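Local coordinates for lipoprotein signal peptidase (Staphylococcus aureus, PDB 6RYO) that cleaves signal peptides from prolipoproteins at the bacterial cell membrane, as an aspartic endopeptidase of the A8 family, at residues F92-F106 and I120-I132. Residues are numbered along the deposited sequence; the frame is centred on the assembly and turned at random.
Sequences FIITIIILIALVYFF and ISLLFAGALGNFI. With OLC ((2R)-2,3-dihydroxypropyl (9Z)-octadec-9-enoate), chain E.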
ATOM      1  N   PHE A  92       2.089   5.827 -13.439  1.00 30.54           N
ATOM      2  CA  PHE A  92       3.031   4.791 -13.851  1.00 30.29           C
ATOM      3  C   PHE A  92       4.470   5.266 -13.693  1.00 27.11           C
ATOM      4  O   PHE A  92       5.309   4.569 -13.112  1.00 25.80           O
ATOM      5  CB  PHE A  92       2.733   4.397 -15.300  1.00 37.45           C
ATOM      6  CG  PHE A  92       3.649   3.352 -15.865  1.00 42.78           C
ATOM      7  CD1 PHE A  92       3.443   2.011 -15.597  1.00 43.47           C
ATOM      8  CD2 PHE A  92       4.689   3.711 -16.707  1.00 44.07           C
ATOM      9  CE1 PHE A  92       4.275   1.047 -16.136  1.00 43.43           C
ATOM     10  CE2 PHE A  92       5.523   2.754 -17.248  1.00 45.12           C
ATOM     11  CZ  PHE A  92       5.314   1.419 -16.965  1.00 44.81           C
ATOM     12  N   ILE A  93       4.771   6.460 -14.208  1.00 24.44           N
ATOM     13  CA  ILE A  93       6.122   7.003 -14.095  1.00 22.26           C
ATOM     14  C   ILE A  93       6.464   7.285 -12.636  1.00 20.60           C
ATOM     15  O   ILE A  93       7.587   7.026 -12.185  1.00 26.95           O
ATOM     16  CB  ILE A  93       6.260   8.264 -14.967  1.00 24.09           C
ATOM     17  CG1 ILE A  93       5.924   7.944 -16.427  1.00 19.10           C
ATOM     18  CG2 ILE A  93       7.660   8.844 -14.857  1.00 22.07           C
ATOM     19  CD1 ILE A  93       5.650   9.169 -17.272  1.00 15.39           C
ATOM     20  N   ILE A  94       5.502   7.808 -11.873  1.00 20.42           N
ATOM     21  CA  ILE A  94       5.754   8.145 -10.472  1.00 21.48           C
ATOM     22  C   ILE A  94       6.064   6.888  -9.664  1.00 19.40           C
ATOM     23  O   ILE A  94       7.047   6.840  -8.913  1.00 22.13           O
ATOM     24  CB  ILE A  94       4.558   8.912  -9.882  1.00 20.66           C
ATOM     25  CG1 ILE A  94       4.498  10.339 -10.436  1.00 15.85           C
ATOM     26  CG2 ILE A  94       4.623   8.923  -8.360  1.00 18.48           C
ATOM     27  CD1 ILE A  94       3.214  11.062 -10.091  1.00 15.17           C
ATOM     28  N   THR A  95       5.228   5.855  -9.805  1.00 16.61           N
ATOM     29  CA  THR A  95       5.405   4.642  -9.010  1.00 17.20           C
ATOM     30  C   THR A  95       6.757   3.988  -9.275  1.00 24.09           C
ATOM     31  O   THR A  95       7.436   3.546  -8.341  1.00 29.69           O
ATOM     32  CB  THR A  95       4.270   3.660  -9.297  1.00 16.79           C
ATOM     33  OG1 THR A  95       3.020   4.255  -8.931  1.00 18.13           O
ATOM     34  CG2 THR A  95       4.461   2.377  -8.502  1.00 17.43           C
ATOM     35  N   ILE A  96       7.166   3.924 -10.542  1.00 20.78           N
ATOM     36  CA  ILE A  96       8.413   3.248 -10.891  1.00 19.76           C
ATOM     37  C   ILE A  96       9.612   4.027 -10.363  1.00 22.55           C
ATOM     38  O   ILE A  96      10.553   3.447  -9.810  1.00 27.28           O
ATOM     39  CB  ILE A  96       8.493   3.044 -12.413  1.00 20.81           C
ATOM     40  CG1 ILE A  96       7.446   2.027 -12.868  1.00 26.85           C
ATOM     41  CG2 ILE A  96       9.890   2.612 -12.820  1.00 20.75           C
ATOM     42  CD1 ILE A  96       7.442   1.815 -14.353  1.00 33.74           C
ATOM     43  N   ILE A  97       9.598   5.353 -10.533  1.00 19.62           N
ATOM     44  CA  ILE A  97      10.683   6.188 -10.020  1.00 19.36           C
ATOM     45  C   ILE A  97      10.843   5.993  -8.518  1.00 19.55           C
ATOM     46  O   ILE A  97      11.964   5.927  -7.997  1.00 20.87           O
ATOM     47  CB  ILE A  97      10.432   7.666 -10.377  1.00 19.06           C
ATOM     48  CG1 ILE A  97      10.613   7.895 -11.877  1.00 21.37           C
ATOM     49  CG2 ILE A  97      11.359   8.585  -9.590  1.00 20.63           C
ATOM     50  CD1 ILE A  97      10.381   9.329 -12.306  1.00 20.71           C
ATOM     51  N   ILE A  98       9.727   5.880  -7.801  1.00 18.19           N
ATOM     52  CA  ILE A  98       9.782   5.711  -6.355  1.00 23.73           C
ATOM     53  C   ILE A  98      10.162   4.280  -5.988  1.00 28.27           C
ATOM     54  O   ILE A  98      10.878   4.052  -5.006  1.00 29.35           O
ATOM     55  CB  ILE A  98       8.441   6.134  -5.732  1.00 25.43           C
ATOM     56  CG1 ILE A  98       8.194   7.626  -5.988  1.00 28.44           C
ATOM     57  CG2 ILE A  98       8.417   5.834  -4.245  1.00 26.07           C
ATOM     58  CD1 ILE A  98       6.939   8.168  -5.345  1.00 27.10           C
ATOM     59  N   LEU A  99       9.700   3.297  -6.768  1.00 29.01           N
ATOM     60  CA  LEU A  99      10.087   1.912  -6.514  1.00 25.52           C
ATOM     61  C   LEU A  99      11.594   1.728  -6.644  1.00 24.70           C
ATOM     62  O   LEU A  99      12.205   0.966  -5.885  1.00 27.32           O
ATOM     63  CB  LEU A  99       9.349   0.971  -7.468  1.00 24.13           C
ATOM     64  CG  LEU A  99       7.894   0.610  -7.148  1.00 19.63           C
ATOM     65  CD1 LEU A  99       7.328  -0.325  -8.208  1.00 13.66           C
ATOM     66  CD2 LEU A  99       7.783  -0.015  -5.766  1.00 23.20           C
ATOM     67  N   ILE A 100      12.213   2.424  -7.600  1.00 25.90           N
ATOM     68  CA  ILE A 100      13.659   2.330  -7.770  1.00 22.57           C
ATOM     69  C   ILE A 100      14.379   3.049  -6.636  1.00 24.43           C
ATOM     70  O   ILE A 100      15.397   2.570  -6.127  1.00 31.82           O
ATOM     71  CB  ILE A 100      14.066   2.882  -9.148  1.00 20.83           C
ATOM     72  CG1 ILE A 100      13.346   2.120 -10.264  1.00 33.92           C
ATOM     73  CG2 ILE A 100      15.569   2.810  -9.334  1.00 17.00           C
ATOM     74  CD1 ILE A 100      13.505   0.617 -10.186  1.00 42.66           C
ATOM     75  N   ALA A 101      13.858   4.207  -6.219  1.00 22.62           N
ATOM     76  CA  ALA A 101      14.491   4.965  -5.144  1.00 21.00           C
ATOM     77  C   ALA A 101      14.445   4.205  -3.823  1.00 26.52           C
ATOM     78  O   ALA A 101      15.388   4.282  -3.026  1.00 28.93           O
ATOM     79  CB  ALA A 101      13.818   6.332  -5.002  1.00 16.46           C
ATOM     80  N   LEU A 102      13.357   3.473  -3.571  1.00 30.19           N
ATOM     81  CA  LEU A 102      13.256   2.685  -2.344  1.00 29.15           C
ATOM     82  C   LEU A 102      14.344   1.620  -2.285  1.00 33.21           C
ATOM     83  O   LEU A 102      14.983   1.427  -1.244  1.00 33.94           O
ATOM     84  CB  LEU A 102      11.868   2.050  -2.243  1.00 21.86           C
ATOM     85  CG  LEU A 102      10.741   2.950  -1.738  1.00 19.59           C
ATOM     86  CD1 LEU A 102       9.394   2.275  -1.933  1.00 17.13           C
ATOM     87  CD2 LEU A 102      10.963   3.291  -0.271  1.00 21.32           C
ATOM     88  N   VAL A 103      14.555   0.905  -3.392  1.00 34.99           N
ATOM     89  CA  VAL A 103      15.630  -0.083  -3.456  1.00 34.31           C
ATOM     90  C   VAL A 103      16.976   0.586  -3.212  1.00 38.86           C
ATOM     91  O   VAL A 103      17.822   0.073  -2.469  1.00 42.73           O
ATOM     92  CB  VAL A 103      15.601  -0.819  -4.808  1.00 26.40           C
ATOM     93  CG1 VAL A 103      16.787  -1.768  -4.930  1.00 24.42           C
ATOM     94  CG2 VAL A 103      14.294  -1.573  -4.967  1.00 26.00           C
ATOM     95  N   TYR A 104      17.193   1.746  -3.836  1.00 39.26           N
ATOM     96  CA  TYR A 104      18.447   2.465  -3.650  1.00 41.37           C
ATOM     97  C   TYR A 104      18.575   3.002  -2.229  1.00 44.82           C
ATOM     98  O   TYR A 104      19.666   2.984  -1.647  1.00 51.70           O
ATOM     99  CB  TYR A 104      18.547   3.596  -4.669  1.00 40.64           C
ATOM    100  CG  TYR A 104      19.901   4.254  -4.705  1.00 42.72           C
ATOM    101  CD1 TYR A 104      20.941   3.702  -5.438  1.00 45.06           C
ATOM    102  CD2 TYR A 104      20.140   5.427  -4.005  1.00 43.09           C
ATOM    103  CE1 TYR A 104      22.179   4.299  -5.474  1.00 44.82           C
ATOM    104  CE2 TYR A 104      21.374   6.031  -4.035  1.00 43.33           C
ATOM    105  CZ  TYR A 104      22.388   5.464  -4.770  1.00 45.51           C
ATOM    106  OH  TYR A 104      23.619   6.066  -4.799  1.00 50.76           O
ATOM    107  N   PHE A 105      17.475   3.504  -1.661  1.00 41.21           N
ATOM    108  CA  PHE A 105      17.457   3.870  -0.247  1.00 39.21           C
ATOM    109  C   PHE A 105      17.809   2.666   0.620  1.00 37.51           C
ATOM    110  O   PHE A 105      18.609   2.769   1.558  1.00 40.68           O
ATOM    111  CB  PHE A 105      16.077   4.429   0.117  1.00 45.51           C
ATOM    112  CG  PHE A 105      16.034   5.216   1.406  1.00 50.68           C
ATOM    113  CD1 PHE A 105      17.131   5.286   2.247  1.00 53.22           C
ATOM    114  CD2 PHE A 105      14.878   5.885   1.772  1.00 56.67           C
ATOM    115  CE1 PHE A 105      17.078   6.005   3.424  1.00 56.32           C
ATOM    116  CE2 PHE A 105      14.817   6.607   2.949  1.00 61.59           C
ATOM    117  CZ  PHE A 105      15.920   6.667   3.776  1.00 59.91           C
ATOM    118  N   PHE A 106      17.218   1.510   0.307  1.00 36.25           N
ATOM    119  CA  PHE A 106      17.492   0.280   1.047  1.00 35.68           C
ATOM    120  C   PHE A 106      18.983  -0.037   1.083  1.00 36.86           C
ATOM    121  O   PHE A 106      19.508  -0.481   2.109  1.00 34.54           O
ATOM    122  CB  PHE A 106      16.711  -0.872   0.409  1.00 33.97           C
ATOM    123  CG  PHE A 106      16.686  -2.133   1.227  1.00 33.75           C
ATOM    124  CD1 PHE A 106      17.748  -3.022   1.199  1.00 37.99           C
ATOM    125  CD2 PHE A 106      15.582  -2.443   2.001  1.00 32.23           C
ATOM    126  CE1 PHE A 106      17.716  -4.186   1.945  1.00 39.35           C
ATOM    127  CE2 PHE A 106      15.541  -3.604   2.743  1.00 38.64           C
ATOM    128  CZ  PHE A 106      16.610  -4.477   2.719  1.00 41.07           C
ATOM    129  N   ILE A 120      10.928   0.240   4.674  1.00 16.59           N
ATOM    130  CA  ILE A 120      11.055   0.352   3.223  1.00 18.55           C
ATOM    131  C   ILE A 120      10.295  -0.776   2.534  1.00 20.58           C
ATOM    132  O   ILE A 120       9.645  -0.567   1.502  1.00 27.87           O
ATOM    133  CB  ILE A 120      12.542   0.368   2.819  1.00 23.47           C
ATOM    134  CG1 ILE A 120      13.244   1.592   3.413  1.00 22.39           C
ATOM    135  CG2 ILE A 120      12.689   0.352   1.308  1.00 26.14           C
ATOM    136  CD1 ILE A 120      14.729   1.633   3.143  1.00 26.03           C
ATOM    137  N   SER A 121      10.359  -1.986   3.096  1.00 18.73           N
ATOM    138  CA  SER A 121       9.602  -3.107   2.546  1.00 19.59           C
ATOM    139  C   SER A 121       8.105  -2.827   2.578  1.00 26.59           C
ATOM    140  O   SER A 121       7.391  -3.090   1.601  1.00 33.27           O
ATOM    141  CB  SER A 121       9.926  -4.385   3.319  1.00 20.01           C
ATOM    142  OG  SER A 121      11.319  -4.640   3.307  1.00 28.83           O
ATOM    143  N   LEU A 122       7.609  -2.309   3.705  1.00 23.98           N
ATOM    144  CA  LEU A 122       6.200  -1.940   3.793  1.00 21.06           C
ATOM    145  C   LEU A 122       5.849  -0.866   2.773  1.00 20.10           C
ATOM    146  O   LEU A 122       4.762  -0.892   2.180  1.00 22.83           O
ATOM    147  CB  LEU A 122       5.868  -1.468   5.207  1.00 20.84           C
ATOM    148  CG  LEU A 122       5.952  -2.537   6.298  1.00 22.87           C
ATOM    149  CD1 LEU A 122       5.560  -1.960   7.650  1.00 21.99           C
ATOM    150  CD2 LEU A 122       5.071  -3.725   5.937  1.00 20.46           C
ATOM    151  N   LEU A 123       6.751   0.097   2.566  1.00 15.98           N
ATOM    152  CA  LEU A 123       6.539   1.094   1.521  1.00 13.71           C
ATOM    153  C   LEU A 123       6.613   0.462   0.136  1.00 23.08           C
ATOM    154  O   LEU A 123       5.794   0.770  -0.738  1.00 29.85           O
ATOM    155  CB  LEU A 123       7.566   2.218   1.650  1.00 10.72           C
ATOM    156  CG  LEU A 123       7.586   3.034   2.946  1.00 14.81           C
ATOM    157  CD1 LEU A 123       8.775   3.986   2.963  1.00 19.37           C
ATOM    158  CD2 LEU A 123       6.293   3.800   3.112  1.00 15.79           C
ATOM    159  N   PHE A 124       7.588  -0.424  -0.082  1.00 20.62           N
ATOM    160  CA  PHE A 124       7.739  -1.057  -1.388  1.00 21.37           C
ATOM    161  C   PHE A 124       6.543  -1.949  -1.705  1.00 21.58           C
ATOM    162  O   PHE A 124       5.993  -1.893  -2.810  1.00 25.90           O
ATOM    163  CB  PHE A 124       9.039  -1.863  -1.435  1.00 16.94           C
ATOM    164  CG  PHE A 124       9.424  -2.323  -2.817  1.00 18.06           C
ATOM    165  CD1 PHE A 124       8.824  -3.434  -3.392  1.00 19.85           C
ATOM    166  CD2 PHE A 124      10.400  -1.652  -3.534  1.00 22.46           C
ATOM    167  CE1 PHE A 124       9.182  -3.856  -4.659  1.00 21.37           C
ATOM    168  CE2 PHE A 124      10.764  -2.070  -4.800  1.00 27.28           C
ATOM    169  CZ  PHE A 124      10.154  -3.173  -5.364  1.00 24.50           C
ATOM    170  N   ALA A 125       6.134  -2.783  -0.744  1.00 17.47           N
ATOM    171  CA  ALA A 125       5.031  -3.709  -0.988  1.00 14.93           C
ATOM    172  C   ALA A 125       3.720  -2.965  -1.211  1.00 18.56           C
ATOM    173  O   ALA A 125       2.931  -3.333  -2.090  1.00 18.20           O
ATOM    174  CB  ALA A 125       4.899  -4.686   0.181  1.00 17.12           C
ATOM    175  N   GLY A 126       3.467  -1.919  -0.419  1.00 18.88           N
ATOM    176  CA  GLY A 126       2.237  -1.163  -0.584  1.00 11.09           C
ATOM    177  C   GLY A 126       2.148  -0.439  -1.914  1.00 14.06           C
ATOM    178  O   GLY A 126       1.052  -0.254  -2.450  1.00 19.25           O
ATOM    179  N   ALA A 127       3.291  -0.016  -2.462  1.00 15.92           N
ATOM    180  CA  ALA A 127       3.290   0.631  -3.769  1.00 16.54           C
ATOM    181  C   ALA A 127       3.131  -0.385  -4.894  1.00 22.70           C
ATOM    182  O   ALA A 127       2.428  -0.121  -5.877  1.00 26.78           O
ATOM    183  CB  ALA A 127       4.577   1.432  -3.961  1.00 13.76           C
ATOM    184  N   LEU A 128       3.783  -1.544  -4.767  1.00 24.42           N
ATOM    185  CA  LEU A 128       3.700  -2.573  -5.803  1.00 18.55           C
ATOM    186  C   LEU A 128       2.297  -3.165  -5.893  1.00 22.66           C
ATOM    187  O   LEU A 128       1.812  -3.460  -6.993  1.00 28.65           O
ATOM    188  CB  LEU A 128       4.732  -3.670  -5.528  1.00 17.75           C
ATOM    189  CG  LEU A 128       4.829  -4.801  -6.553  1.00 16.24           C
ATOM    190  CD1 LEU A 128       4.991  -4.243  -7.963  1.00 14.39           C
ATOM    191  CD2 LEU A 128       5.987  -5.722  -6.204  1.00 10.83           C
ATOM    192  N   GLY A 129       1.635  -3.359  -4.746  1.00 14.60           N
ATOM    193  CA  GLY A 129       0.293  -3.919  -4.758  1.00  5.51           C
ATOM    194  C   GLY A 129      -0.683  -3.082  -5.562  1.00 11.50           C
ATOM    195  O   GLY A 129      -1.459  -3.609  -6.366  1.00 17.14           O
ATOM    196  N   ASN A 130      -0.665  -1.760  -5.350  1.00 13.02           N
ATOM    197  CA  ASN A 130      -1.486  -0.873  -6.169  1.00 16.26           C
ATOM    198  C   ASN A 130      -0.972  -0.804  -7.602  1.00 23.72           C
ATOM    199  O   ASN A 130      -1.761  -0.627  -8.537  1.00 28.95           O
ATOM    200  CB  ASN A 130      -1.529   0.527  -5.555  1.00 15.97           C
ATOM    201  CG  ASN A 130      -2.461   0.615  -4.363  1.00 19.70           C
ATOM    202  OD1 ASN A 130      -3.423  -0.143  -4.259  1.00 19.48           O
ATOM    203  ND2 ASN A 130      -2.175   1.542  -3.453  1.00 21.72           N
ATOM    204  N   PHE A 131       0.343  -0.942  -7.789  1.00 25.66           N
ATOM    205  CA  PHE A 131       0.920  -0.882  -9.128  1.00 21.80           C
ATOM    206  C   PHE A 131       0.372  -1.989 -10.019  1.00 24.98           C
ATOM    207  O   PHE A 131       0.118  -1.768 -11.209  1.00 29.32           O
ATOM    208  CB  PHE A 131       2.446  -0.962  -9.037  1.00 16.62           C
ATOM    209  CG  PHE A 131       3.141  -0.969 -10.370  1.00 24.32           C
ATOM    210  CD1 PHE A 131       3.308   0.206 -11.088  1.00 27.44           C
ATOM    211  CD2 PHE A 131       3.641  -2.147 -10.899  1.00 24.32           C
ATOM    212  CE1 PHE A 131       3.954   0.201 -12.313  1.00 25.78           C
ATOM    213  CE2 PHE A 131       4.288  -2.158 -12.121  1.00 22.58           C
ATOM    214  CZ  PHE A 131       4.445  -0.982 -12.829  1.00 22.74           C
ATOM    215  N   ILE A 132       0.181  -3.186  -9.461  1.00 24.58           N
ATOM    216  CA  ILE A 132      -0.359  -4.298 -10.236  1.00 18.34           C
ATOM    217  C   ILE A 132      -1.790  -4.001 -10.668  1.00 23.74           C
ATOM    218  O   ILE A 132      -2.198  -4.327 -11.789  1.00 29.91           O
ATOM    219  CB  ILE A 132      -0.269  -5.604  -9.423  1.00 14.27           C
ATOM    220  CG1 ILE A 132       1.180  -5.881  -9.023  1.00 15.47           C
ATOM    221  CG2 ILE A 132      -0.841  -6.775 -10.214  1.00 16.60           C
ATOM    222  CD1 ILE A 132       1.340  -7.037  -8.056  1.00 13.64           C
TER
HETATM  223  C10 OLC E 203       3.709 -12.706  -5.374  1.00 40.93           C
HETATM  224  C9  OLC E 203       4.379 -11.600  -5.126  1.00 45.99           C
HETATM  225  C11 OLC E 203       4.457 -14.021  -5.586  1.00 36.27           C
HETATM  226  C8  OLC E 203       5.903 -11.631  -5.054  1.00 51.10           C
HETATM  227  C24 OLC E 203      14.949  -4.452  -0.819  1.00 66.21           C
HETATM  228  C12 OLC E 203       3.449 -15.124  -5.894  1.00 35.20           C
HETATM  229  C7  OLC E 203       6.439 -10.204  -5.152  1.00 53.85           C
HETATM  230  C6  OLC E 203       6.407  -9.551  -3.772  1.00 55.09           C
HETATM  231  C5  OLC E 203       7.496  -8.485  -3.705  1.00 54.74           C
HETATM  232  C4  OLC E 203       8.861  -9.155  -3.859  1.00 55.91           C
HETATM  233  C3  OLC E 203       9.917  -8.105  -4.197  1.00 58.50           C
HETATM  234  C2  OLC E 203       9.905  -7.009  -3.133  1.00 62.48           C
HETATM  235  C21 OLC E 203      12.838  -4.905  -2.044  1.00 66.68           C
HETATM  236  C1  OLC E 203      11.284  -6.361  -3.039  1.00 66.11           C
HETATM  237  C22 OLC E 203      13.477  -4.825  -0.661  1.00 63.67           C
HETATM  238  O19 OLC E 203      12.096  -6.568  -3.878  1.00 65.71           O
HETATM  239  O25 OLC E 203      15.630  -5.505  -1.442  1.00 66.84           O
HETATM  240  O23 OLC E 203      12.819  -3.850   0.096  1.00 59.68           O
HETATM  241  O20 OLC E 203      11.589  -5.531  -1.951  1.00 68.22           O
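The ring of F124 is sandwiched between protein and lipid: L99 CD2 sits over the centre of one face, 3.8 Å from the ring centroid and 13° off its normal, a CH-pi contact, while the ester of the monoolein OLC lies over the opposite face. L102 CB meets the edge of this ring, and V103 CG2 packs against F124 CE2 at 3.6 Å. F106 presents one face to the same lipid, whose C24 stands centrally above it, and receives I120 CG2 at its edge. I120 CD1 extends over a face of F105, offset toward the rim. At the other end F131 and F92 are nearly parallel, planes at 25°, but slid so far apart that they barely overlap; their nearest atoms are F92 CD1 and F131 CE1, at 3.8 Å. T95 CG2 reaches F131 CD1 at 3.6 Å because the methyl is anti to the backbone N, whereas OG1 hydrogen-bonds F91 O one turn back, satisfying the hydroxyl and leaving the methyl for the ring. These are neighbouring, antiparallel transmembrane helices of the signal peptidase II fold, crossing at -160° with axes 10.0 Å apart and no hydrogen bond between them. A127, with only a methyl, lets L99 approach closely, CD2 touching A127 CB at 4.0 Å. L102 forks over the second helix, CD1 onto the backbone at F124 N and CD2 against both I120 CG2 and L123 CD1. Further round this helix, N130 ND2 hydrogen-bonds both D160 OD1, a predicted catalytic aspartate, and the bound peptide's backbone; a modified side chain of that peptide packs on T95.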